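Local structure of hypothetical protein Atu1826 (Agrobacterium tumefaciens, 2I3D) at residues I67-F72 with T82-F87; Y73-R78 with S123-G128; P24-N29 with L111-S116; G148-A153 with G223-Y228. The protein is of unknown function but is a putative alpha/beta hydrolase, related in sequence to the S15 X-Pro dipeptidyl-peptidase family. One frame throughout, in Å; residues are numbered along the deposited sequence.

Interaction 1. Residues I67-F72 with T82-F87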
# COMPACT_ATOMS: atom_id res chain seq x y z
N ILE B 67 -2.70 -4.45 -2.24
CA ILE B 67 -3.97 -5.01 -2.80
C ILE B 67 -3.85 -5.19 -4.32
O ILE B 67 -4.24 -6.22 -4.87
CB ILE B 67 -5.17 -4.12 -2.41
CG1 ILE B 67 -5.43 -4.21 -0.89
CG2 ILE B 67 -6.42 -4.49 -3.22
CD1 ILE B 67 -6.45 -3.20 -0.41
N VAL B 68 -3.26 -4.19 -5.00
CA VAL B 68 -3.01 -4.30 -6.44
C VAL B 68 -2.11 -5.52 -6.77
O VAL B 68 -2.41 -6.35 -7.66
CB VAL B 68 -2.44 -2.99 -7.00
CG1 VAL B 68 -2.11 -3.21 -8.49
CG2 VAL B 68 -3.46 -1.79 -6.80
N TYR B 69 -0.99 -5.63 -6.04
CA TYR B 69 -0.08 -6.78 -6.18
C TYR B 69 -0.79 -8.12 -5.93
O TYR B 69 -0.68 -9.03 -6.74
CB TYR B 69 1.15 -6.64 -5.25
CG TYR B 69 2.00 -7.86 -5.41
CD1 TYR B 69 2.81 -8.01 -6.53
CD2 TYR B 69 1.91 -8.92 -4.51
CE1 TYR B 69 3.54 -9.15 -6.71
CE2 TYR B 69 2.66 -10.08 -4.70
CZ TYR B 69 3.47 -10.17 -5.81
OH TYR B 69 4.22 -11.30 -6.04
N GLN B 70 -1.52 -8.21 -4.81
CA GLN B 70 -2.25 -9.45 -4.52
C GLN B 70 -3.30 -9.80 -5.59
O GLN B 70 -3.46 -10.97 -5.92
CB GLN B 70 -2.91 -9.35 -3.16
CG GLN B 70 -1.86 -9.34 -2.03
CD GLN B 70 -1.18 -10.66 -1.87
OE1 GLN B 70 -1.83 -11.74 -1.98
NE2 GLN B 70 0.13 -10.62 -1.68
N LEU B 71 -3.99 -8.81 -6.14
CA LEU B 71 -4.91 -9.11 -7.23
C LEU B 71 -4.14 -9.66 -8.42
O LEU B 71 -4.54 -10.65 -9.03
CB LEU B 71 -5.70 -7.86 -7.65
CG LEU B 71 -6.79 -7.39 -6.65
CD1 LEU B 71 -7.20 -5.94 -6.89
CD2 LEU B 71 -8.04 -8.36 -6.72
N PHE B 72 -3.05 -8.97 -8.79
CA PHE B 72 -2.18 -9.47 -9.84
C PHE B 72 -1.79 -10.94 -9.58
O PHE B 72 -1.93 -11.81 -10.47
CB PHE B 72 -0.95 -8.58 -9.91
CG PHE B 72 0.06 -8.99 -10.94
CD1 PHE B 72 0.11 -8.32 -12.17
CD2 PHE B 72 1.00 -9.99 -10.67
CE1 PHE B 72 1.09 -8.66 -13.13
CE2 PHE B 72 1.98 -10.35 -11.60
CZ PHE B 72 2.02 -9.68 -12.85
N THR B 82 -1.17 -11.74 -17.25
CA THR B 82 -1.55 -10.70 -16.27
C THR B 82 -0.67 -9.49 -16.40
O THR B 82 0.56 -9.62 -16.51
CB THR B 82 -1.55 -11.24 -14.77
OG1 THR B 82 -2.20 -12.51 -14.72
CG2 THR B 82 -2.26 -10.29 -13.82
N LEU B 83 -1.28 -8.30 -16.37
CA LEU B 83 -0.52 -7.04 -16.42
C LEU B 83 -1.06 -6.09 -15.35
O LEU B 83 -2.26 -5.90 -15.29
CB LEU B 83 -0.69 -6.38 -17.80
CG LEU B 83 -0.04 -5.00 -17.97
CD1 LEU B 83 1.50 -5.12 -18.01
CD2 LEU B 83 -0.57 -4.34 -19.20
N ARG B 84 -0.19 -5.55 -14.50
CA ARG B 84 -0.51 -4.34 -13.75
C ARG B 84 0.42 -3.25 -14.26
O ARG B 84 1.51 -3.52 -14.76
CB ARG B 84 -0.34 -4.51 -12.23
CG ARG B 84 1.09 -4.97 -11.78
CD ARG B 84 1.08 -5.30 -10.27
NE ARG B 84 2.41 -5.23 -9.67
CZ ARG B 84 3.32 -6.20 -9.74
NH1 ARG B 84 3.07 -7.34 -10.38
NH2 ARG B 84 4.49 -6.03 -9.15
N PHE B 85 -0.01 -2.01 -14.16
CA PHE B 85 0.85 -0.90 -14.63
C PHE B 85 0.53 0.40 -13.91
O PHE B 85 -0.53 0.55 -13.31
CB PHE B 85 0.67 -0.71 -16.15
CG PHE B 85 -0.66 -0.09 -16.54
CD1 PHE B 85 -0.75 1.29 -16.74
CD2 PHE B 85 -1.82 -0.88 -16.67
CE1 PHE B 85 -1.97 1.90 -17.05
CE2 PHE B 85 -3.06 -0.26 -16.98
CZ PHE B 85 -3.11 1.11 -17.17
N ASN B 86 1.47 1.35 -13.99
CA ASN B 86 1.30 2.65 -13.39
C ASN B 86 0.61 3.58 -14.36
O ASN B 86 1.04 3.69 -15.52
CB ASN B 86 2.65 3.23 -12.98
CG ASN B 86 3.11 2.72 -11.63
OD1 ASN B 86 2.29 2.31 -10.79
ND2 ASN B 86 4.43 2.77 -11.40
N PHE B 87 -0.44 4.24 -13.90
CA PHE B 87 -1.09 5.28 -14.74
C PHE B 87 -0.09 6.39 -15.07
O PHE B 87 0.92 6.57 -14.35
CB PHE B 87 -2.31 5.90 -14.06
CG PHE B 87 -3.52 5.00 -14.05
CD1 PHE B 87 -4.06 4.47 -15.25
CD2 PHE B 87 -4.16 4.71 -12.83
CE1 PHE B 87 -5.20 3.62 -15.20
CE2 PHE B 87 -5.31 3.89 -12.77
CZ PHE B 87 -5.83 3.33 -13.95

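Interaction 2. Residues Y73-R78 with S123-G128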
# COMPACT_ATOMS: atom_id res chain seq x y z
N TYR B 73 -1.30 -11.22 -8.37
CA TYR B 73 -0.84 -12.57 -8.05
C TYR B 73 -1.98 -13.61 -8.12
O TYR B 73 -1.76 -14.73 -8.59
CB TYR B 73 -0.22 -12.55 -6.66
CG TYR B 73 0.49 -13.82 -6.28
CD1 TYR B 73 1.67 -14.21 -6.91
CD2 TYR B 73 -0.02 -14.63 -5.27
CE1 TYR B 73 2.33 -15.40 -6.54
CE2 TYR B 73 0.62 -15.81 -4.90
CZ TYR B 73 1.77 -16.18 -5.55
OH TYR B 73 2.37 -17.35 -5.12
N LEU B 74 -3.20 -13.24 -7.69
CA LEU B 74 -4.37 -14.12 -7.83
C LEU B 74 -4.60 -14.57 -9.27
O LEU B 74 -4.75 -15.79 -9.56
CB LEU B 74 -5.62 -13.38 -7.32
CG LEU B 74 -6.92 -14.16 -7.54
CD1 LEU B 74 -6.82 -15.60 -6.95
CD2 LEU B 74 -8.06 -13.35 -6.83
N PHE B 75 -4.67 -13.61 -10.18
CA PHE B 75 -4.90 -13.98 -11.58
C PHE B 75 -3.73 -14.78 -12.16
O PHE B 75 -3.95 -15.74 -12.90
CB PHE B 75 -5.21 -12.74 -12.41
CG PHE B 75 -6.60 -12.21 -12.17
CD1 PHE B 75 -7.71 -12.75 -12.87
CD2 PHE B 75 -6.84 -11.21 -11.19
CE1 PHE B 75 -9.03 -12.25 -12.64
CE2 PHE B 75 -8.17 -10.70 -10.94
CZ PHE B 75 -9.26 -11.24 -11.65
N GLN B 76 -2.52 -14.38 -11.79
CA GLN B 76 -1.29 -15.08 -12.20
C GLN B 76 -1.41 -16.56 -11.85
O GLN B 76 -1.23 -17.46 -12.69
CB GLN B 76 -0.07 -14.50 -11.43
CG GLN B 76 1.25 -15.19 -11.81
CD GLN B 76 2.50 -14.55 -11.22
OE1 GLN B 76 2.47 -13.48 -10.62
NE2 GLN B 76 3.63 -15.22 -11.42
N LYS B 77 -1.69 -16.80 -10.58
CA LYS B 77 -1.77 -18.17 -10.08
C LYS B 77 -2.88 -18.98 -10.74
O LYS B 77 -2.78 -20.21 -10.73
CB LYS B 77 -2.01 -18.21 -8.57
CG LYS B 77 -0.90 -17.72 -7.68
CD LYS B 77 -1.37 -17.91 -6.19
CE LYS B 77 -2.64 -17.06 -5.89
NZ LYS B 77 -3.64 -17.61 -4.91
N ARG B 78 -3.93 -18.33 -11.25
CA ARG B 78 -5.03 -19.04 -11.92
C ARG B 78 -4.85 -19.17 -13.46
O ARG B 78 -5.81 -19.48 -14.19
CB ARG B 78 -6.38 -18.42 -11.55
CG ARG B 78 -6.75 -18.58 -10.08
CD ARG B 78 -6.64 -20.01 -9.59
NE ARG B 78 -7.18 -20.12 -8.23
CZ ARG B 78 -6.47 -20.05 -7.10
NH1 ARG B 78 -5.16 -19.90 -7.13
NH2 ARG B 78 -7.11 -20.13 -5.92
N SER B 123 -10.58 -13.70 -24.23
CA SER B 123 -11.28 -13.13 -23.07
C SER B 123 -10.38 -12.45 -22.08
O SER B 123 -9.17 -12.67 -22.02
CB SER B 123 -12.12 -14.17 -22.35
OG SER B 123 -11.28 -15.04 -21.68
N CYS B 124 -11.02 -11.59 -21.30
CA CYS B 124 -10.27 -10.70 -20.45
C CYS B 124 -11.07 -10.45 -19.16
O CYS B 124 -12.30 -10.48 -19.16
CB CYS B 124 -9.93 -9.40 -21.20
SG CYS B 124 -9.23 -8.06 -20.17
N TRP B 125 -10.33 -10.26 -18.06
CA TRP B 125 -10.90 -9.72 -16.82
C TRP B 125 -10.22 -8.43 -16.47
O TRP B 125 -9.04 -8.27 -16.75
CB TRP B 125 -10.66 -10.67 -15.65
CG TRP B 125 -11.65 -11.83 -15.55
CD1 TRP B 125 -11.85 -12.83 -16.46
CD2 TRP B 125 -12.51 -12.11 -14.45
NE1 TRP B 125 -12.80 -13.74 -15.98
CE2 TRP B 125 -13.21 -13.32 -14.74
CE3 TRP B 125 -12.72 -11.48 -13.21
CZ2 TRP B 125 -14.13 -13.88 -13.87
CZ3 TRP B 125 -13.65 -12.03 -12.33
CH2 TRP B 125 -14.34 -13.21 -12.67
N VAL B 126 -10.94 -7.55 -15.80
CA VAL B 126 -10.32 -6.34 -15.26
C VAL B 126 -10.56 -6.34 -13.76
O VAL B 126 -11.65 -6.69 -13.29
CB VAL B 126 -10.88 -5.04 -15.93
CG1 VAL B 126 -12.37 -4.91 -15.70
CG2 VAL B 126 -10.11 -3.78 -15.48
N ALA B 127 -9.54 -5.97 -13.00
CA ALA B 127 -9.71 -5.86 -11.55
C ALA B 127 -9.16 -4.50 -11.18
O ALA B 127 -8.02 -4.18 -11.56
CB ALA B 127 -8.96 -6.96 -10.83
N GLY B 128 -9.95 -3.68 -10.48
CA GLY B 128 -9.52 -2.32 -10.13
C GLY B 128 -9.80 -2.01 -8.66
O GLY B 128 -10.78 -2.48 -8.12

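Interaction 3. Residues P24-N29 with L111-S116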
# COMPACT_ATOMS: atom_id res chain seq x y z
N PRO B 24 9.72 -9.44 -15.26
CA PRO B 24 8.38 -8.88 -15.58
C PRO B 24 8.32 -7.38 -15.82
O PRO B 24 7.25 -6.88 -16.16
CB PRO B 24 7.55 -9.23 -14.34
CG PRO B 24 8.53 -9.32 -13.24
CD PRO B 24 9.87 -9.73 -13.82
N GLU B 25 9.43 -6.67 -15.62
CA GLU B 25 9.44 -5.22 -15.86
C GLU B 25 9.28 -4.96 -17.35
O GLU B 25 10.07 -5.48 -18.14
CB GLU B 25 10.76 -4.59 -15.41
CG GLU B 25 11.09 -4.73 -13.93
CD GLU B 25 11.62 -6.12 -13.56
OE1 GLU B 25 11.84 -6.97 -14.46
OE2 GLU B 25 11.81 -6.37 -12.34
N VAL B 26 8.28 -4.16 -17.71
CA VAL B 26 8.01 -3.76 -19.10
C VAL B 26 7.75 -2.25 -19.18
O VAL B 26 7.37 -1.60 -18.19
CB VAL B 26 6.80 -4.52 -19.73
CG1 VAL B 26 7.10 -5.99 -19.83
CG2 VAL B 26 5.44 -4.25 -18.95
N ILE B 27 8.04 -1.70 -20.36
CA ILE B 27 7.68 -0.33 -20.71
C ILE B 27 6.93 -0.45 -22.02
O ILE B 27 7.37 -1.18 -22.94
CB ILE B 27 8.95 0.59 -20.89
CG1 ILE B 27 9.56 0.98 -19.54
CG2 ILE B 27 8.59 1.84 -21.68
CD1 ILE B 27 10.92 1.69 -19.64
N PHE B 28 5.79 0.21 -22.12
CA PHE B 28 5.06 0.23 -23.39
C PHE B 28 4.53 1.65 -23.62
O PHE B 28 4.63 2.50 -22.74
CB PHE B 28 3.94 -0.82 -23.44
CG PHE B 28 2.94 -0.70 -22.30
CD1 PHE B 28 1.75 0.01 -22.48
CD2 PHE B 28 3.20 -1.31 -21.06
CE1 PHE B 28 0.80 0.11 -21.41
CE2 PHE B 28 2.30 -1.20 -20.01
CZ PHE B 28 1.11 -0.49 -20.18
N ASN B 29 4.00 1.90 -24.81
CA ASN B 29 3.61 3.26 -25.16
C ASN B 29 2.16 3.51 -24.87
O ASN B 29 1.30 2.73 -25.28
CB ASN B 29 3.90 3.54 -26.64
CG ASN B 29 5.39 3.61 -26.93
OD1 ASN B 29 6.21 4.01 -26.07
ND2 ASN B 29 5.77 3.22 -28.15
N LEU B 111 -4.25 -2.78 -22.38
CA LEU B 111 -4.97 -3.96 -22.87
C LEU B 111 -4.61 -4.28 -24.33
O LEU B 111 -4.35 -5.44 -24.67
CB LEU B 111 -6.48 -3.81 -22.69
CG LEU B 111 -7.28 -5.08 -23.04
CD1 LEU B 111 -6.74 -6.44 -22.44
CD2 LEU B 111 -8.74 -4.86 -22.64
N ASP B 112 -4.51 -3.23 -25.16
CA ASP B 112 -4.10 -3.42 -26.58
C ASP B 112 -2.70 -4.06 -26.66
O ASP B 112 -2.44 -4.97 -27.48
CB ASP B 112 -4.06 -2.08 -27.32
CG ASP B 112 -5.44 -1.49 -27.59
OD1 ASP B 112 -6.49 -2.18 -27.47
OD2 ASP B 112 -5.46 -0.31 -27.97
N TRP B 113 -1.79 -3.54 -25.84
CA TRP B 113 -0.42 -4.05 -25.81
C TRP B 113 -0.36 -5.54 -25.47
O TRP B 113 0.27 -6.33 -26.21
CB TRP B 113 0.42 -3.23 -24.86
CG TRP B 113 1.82 -3.67 -24.74
CD1 TRP B 113 2.86 -3.35 -25.59
CD2 TRP B 113 2.37 -4.50 -23.72
NE1 TRP B 113 4.02 -3.92 -25.13
CE2 TRP B 113 3.75 -4.64 -24.00
CE3 TRP B 113 1.84 -5.13 -22.59
CZ2 TRP B 113 4.61 -5.39 -23.19
CZ3 TRP B 113 2.69 -5.89 -21.78
CH2 TRP B 113 4.06 -6.01 -22.09
N VAL B 114 -1.04 -5.95 -24.38
CA VAL B 114 -1.04 -7.37 -23.99
C VAL B 114 -1.69 -8.20 -25.09
O VAL B 114 -1.19 -9.26 -25.47
CB VAL B 114 -1.72 -7.66 -22.61
CG1 VAL B 114 -1.52 -9.14 -22.19
CG2 VAL B 114 -1.19 -6.78 -21.56
N GLN B 115 -2.79 -7.70 -25.64
CA GLN B 115 -3.45 -8.41 -26.72
C GLN B 115 -2.62 -8.52 -28.01
O GLN B 115 -2.74 -9.50 -28.74
CB GLN B 115 -4.81 -7.77 -27.01
CG GLN B 115 -5.86 -8.10 -25.96
CD GLN B 115 -7.17 -7.37 -26.20
OE1 GLN B 115 -7.26 -6.45 -27.03
NE2 GLN B 115 -8.21 -7.79 -25.48
N SER B 116 -1.78 -7.52 -28.28
CA SER B 116 -0.84 -7.60 -29.43
C SER B 116 0.15 -8.76 -29.24
O SER B 116 0.55 -9.41 -30.21
CB SER B 116 -0.14 -6.25 -29.71
OG SER B 116 0.92 -5.94 -28.78

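Interaction 4. Residues G148-A153 with G223-Y228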
# COMPACT_ATOMS: atom_id res chain seq x y z
N GLY B 148 -15.53 -10.49 -17.16
CA GLY B 148 -15.66 -10.47 -15.69
C GLY B 148 -14.89 -9.29 -15.17
O GLY B 148 -13.92 -8.81 -15.79
N PHE B 149 -15.29 -8.84 -13.97
CA PHE B 149 -14.56 -7.78 -13.31
C PHE B 149 -14.57 -7.98 -11.81
O PHE B 149 -15.43 -8.70 -11.27
CB PHE B 149 -15.18 -6.40 -13.62
CG PHE B 149 -16.60 -6.24 -13.06
CD1 PHE B 149 -16.82 -5.79 -11.75
CD2 PHE B 149 -17.72 -6.57 -13.84
CE1 PHE B 149 -18.12 -5.66 -11.24
CE2 PHE B 149 -19.01 -6.43 -13.33
CZ PHE B 149 -19.21 -5.98 -12.02
N MSE B 150 -13.60 -7.32 -11.15
CA MSE B 150 -13.62 -7.14 -9.72
C MSE B 150 -13.46 -5.65 -9.48
O MSE B 150 -12.54 -5.02 -10.09
CB MSE B 150 -12.45 -7.88 -9.09
CG MSE B 150 -12.56 -9.37 -9.22
SE MSE B 150 -11.02 -10.13 -8.28
CE MSE B 150 -11.40 -11.98 -8.78
N SER B 151 -14.32 -5.08 -8.64
CA SER B 151 -14.24 -3.65 -8.28
C SER B 151 -14.14 -3.59 -6.78
O SER B 151 -15.12 -3.85 -6.08
CB SER B 151 -15.46 -2.88 -8.76
OG SER B 151 -15.40 -2.71 -10.14
N ILE B 152 -12.94 -3.27 -6.30
CA ILE B 152 -12.63 -3.24 -4.88
C ILE B 152 -12.75 -1.76 -4.44
O ILE B 152 -12.06 -0.88 -4.98
CB ILE B 152 -11.22 -3.74 -4.61
CG1 ILE B 152 -11.11 -5.22 -4.99
CG2 ILE B 152 -10.93 -3.57 -3.12
CD1 ILE B 152 -11.08 -5.58 -6.49
N ALA B 153 -13.63 -1.51 -3.48
CA ALA B 153 -13.80 -0.14 -2.92
C ALA B 153 -14.14 0.92 -3.97
O ALA B 153 -13.49 1.97 -4.00
CB ALA B 153 -12.54 0.33 -2.11
N GLY B 223 -9.11 -13.44 0.21
CA GLY B 223 -9.85 -14.71 0.28
C GLY B 223 -11.17 -14.65 -0.45
O GLY B 223 -11.55 -15.59 -1.15
N GLU B 224 -11.87 -13.54 -0.30
CA GLU B 224 -13.16 -13.36 -0.99
C GLU B 224 -12.94 -13.22 -2.49
O GLU B 224 -13.68 -13.82 -3.27
CB GLU B 224 -13.88 -12.13 -0.46
CG GLU B 224 -14.35 -12.28 1.03
CD GLU B 224 -15.60 -13.13 1.22
OE1 GLU B 224 -16.19 -13.64 0.24
OE2 GLU B 224 -16.02 -13.24 2.39
N CYS B 225 -11.91 -12.45 -2.89
CA CYS B 225 -11.56 -12.36 -4.33
C CYS B 225 -11.18 -13.74 -4.93
O CYS B 225 -11.63 -14.10 -6.01
CB CYS B 225 -10.42 -11.36 -4.54
SG CYS B 225 -10.96 -9.67 -4.14
N GLU B 226 -10.36 -14.50 -4.20
CA GLU B 226 -9.97 -15.84 -4.63
C GLU B 226 -11.19 -16.78 -4.81
O GLU B 226 -11.35 -17.40 -5.86
CB GLU B 226 -8.95 -16.43 -3.65
CG GLU B 226 -8.47 -17.78 -4.00
CD GLU B 226 -7.50 -18.32 -2.93
OE1 GLU B 226 -7.63 -17.96 -1.71
OE2 GLU B 226 -6.60 -19.11 -3.31
N ASP B 227 -12.05 -16.81 -3.80
CA ASP B 227 -13.26 -17.65 -3.83
C ASP B 227 -14.13 -17.25 -5.00
O ASP B 227 -14.66 -18.11 -5.70
CB ASP B 227 -14.07 -17.53 -2.53
CG ASP B 227 -13.34 -18.08 -1.32
OD1 ASP B 227 -12.30 -18.76 -1.47
OD2 ASP B 227 -13.82 -17.83 -0.20
N TYR B 228 -14.25 -15.95 -5.24
CA TYR B 228 -15.12 -15.50 -6.33
C TYR B 228 -14.55 -15.99 -7.69
O TYR B 228 -15.26 -16.50 -8.56
CB TYR B 228 -15.24 -13.97 -6.34
CG TYR B 228 -16.15 -13.51 -7.45
CD1 TYR B 228 -17.54 -13.74 -7.36
CD2 TYR B 228 -15.61 -12.91 -8.61
CE1 TYR B 228 -18.39 -13.34 -8.38
CE2 TYR B 228 -16.43 -12.53 -9.66
CZ TYR B 228 -17.82 -12.76 -9.56
OH TYR B 228 -18.61 -12.38 -10.61

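Interaction 1. Residues I67-F72 with T82-F87
R84 reaches from strand 82-85 to the ring of F72 on helix 67-72, and the guanidinium and the phenyl group meet in a cation-pi interaction. R84 CZ stands 4.4 Å from the centroid of the F72 ring, only 8° off the ring normal. The two planes are nearly perpendicular, so NH1 points end-on at the middle of the ring, about 3.2 Å above it, instead of the guanidinium lying flat. The opposite face of F72 is taken by the methyl group of T82, whose CG2 makes a CH-pi contact 3.9 Å from the ring centroid. F72 is thus held between a cation and a methyl group, with L83 CA at the ring edge, 4.0 Å from F72 CE1. With CG anti to the backbone N (chi1 179°), the F72 ring reaches toward the strand. This is the tight, buried part of the contact. Packing is lighter toward the helix start, where V68 CG1 lies 4.2 Å from R84 CD, and on the partly exposed side, where Y69 sets only a ring edge against the guanidinium. There Y69 CD1 sits above one guanidinium face, 3.7 Å from R84 NH2. R84 NE also makes a weak hydrogen bond to the M63 backbone oxygen, and N215 of the second subunit packs against R84. The short segments 67-72 and 82-85 run antiparallel, at 166°, within a beta-alpha-beta unit made of strand 49-53, helix 66-77 and strand 81-85. I52 of strand 49-53 touches V68 and R84, while L83 and F85 turn to helix 101-117 on the other face of the sheet.

Interaction 2. Residues Y73-R78 with S123-G128
The F75 ring has W125 CE3 at its edge, close to its plane, while W125 CB and A127 CB approach it obliquely from the strand. The two rings meet obliquely, the F75 ring and the five-membered ring of W125 inclined at 54° with centroids 5.8 Å apart. Contact is made through the far end of the phenyl group. F75 CE1 lies 3.8 Å from W125 CB, and on the other side of the ring tip F75 CE2 lies 3.8 Å from A127 CB, so the ring end rests against two residues on the same face of strand 124-128. V126, between them, faces away. F75 CG is anti to its own carbonyl carbon (chi1 -75°), which directs the ring from the helix onto the sheet. F80 adds an edge-to-face partner to both aromatic rings, and A50 and I52 of strand 49-53 also touch F75. No hydrogen bond crosses the contact. It forms part of the apolar layer between helix 66-77 and the sheet, as in the alpha/beta hydrolase fold, in which a central strand leads into the nucleophile elbow; here G128 probably begins that GxSxG turn.

Interaction 3. Residues P24-N29 with L111-S116
W113 presents a face of its indole to F28, and the methylene carbon of F28 lies almost squarely over it. F28 CB is 3.5 Å from the centroid of the five-membered ring of W113 and 14° off the ring normal, a close CH-pi contact. Beyond CB, the phenyl ring continues as an offset stack on the same five-membered ring, with planes 21° apart and centroids separated by 4.9 Å. V26, two residues earlier on the strand, deals with the far end of the indole: V26 CG1 comes within 3.8 Å of W113 CH2. The tryptophan therefore lies along the inward-facing side of strand 25-29, its pyrrole portion at F28 and its benzo portion at V26.

Several features position these groups. W113 has CG anti to its backbone N (chi1 179°), which carries the indole out from the helix toward the strand. The backbone of W113 takes part in a side-chain bond as well, since S116 OG donates to W113 O over 2.7 Å about one turn on. Y39 meets the indole edge-to-face, and L83 touches both V26 and W113. Farther out, D112 OD1 forms a salt bridge with R143, in the loop after helix 131-142.

Within this chain, strand 25-30 is the outermost strand at one end of the sheet and pairs antiparallel with strand 33-40. Helix 101-117 packs against this end, with V114 on strand 81-85 and L111 on strand 49-53.

Interaction 4. Residues G148-A153 with G223-Y228
M150, deposited as selenomethionine, lays its extended side chain against C225 and the edge of the Y228 ring. The selenium rests 4.0 Å from C225 CB, and the terminal methyl goes on past it to the helix backbone, where M150 CE lies 3.5 Å from C225 O. That same methyl is close to the plane of the Y228 ring, at its edge, with M150 CE 4.3 Å from Y228 CD2. The chain gets this far because chi2 and chi3 are both anti (-177° and -176°), so a side chain that leaves the strand at a slant still spans the gap to the helix. Y228 leans toward the strand from one turn after C225, and its CE2 approaches the backbone at F149 O, 4.3 Å away. The phenol oxygen is engaged elsewhere, in a hydrogen bond with R232 NH1. No hydrogen bond joins the two segments, so the contact rests on van der Waals packing of buried groups, the methyl also meeting a backbone carbonyl.

The short segments of strand 148-152 and helix 223-228 run antiparallel, at 168°, with their axes 10.7 Å apart. Y228 also touches W125 and L172, on the strands flanking 146-152, so helix 218-233 sits across three neighbouring strands. F149 points to the opposite face of the sheet, against M137 and L140 of helix 131-142, which places strand 146-152 between two helical layers.

All four contacts pack helices on one mixed sheet. Interactions 1 and 2 divide helix 66-77 between them, their centres 9 Å apart. Interaction 4 adds the neighbouring helix on the same face: L71 CD2 is 3.8 Å from M150 SE, and F75 CZ is 3.7 Å from M150 CE. A salt bridge also joins the two helices, with R78 NH2 2.8 Å from E226 OE2. Interaction 3 lies on the other face, toward the sheet edge, and meets interaction 1 through L83 CD2 and V114 CG2, 3.4 Å apart. Strands 124-129 and 146-152, used by interactions 2 and 4, are neighbours near the probable nucleophile elbow, where S130, H212 and D179 may form a catalytic triad.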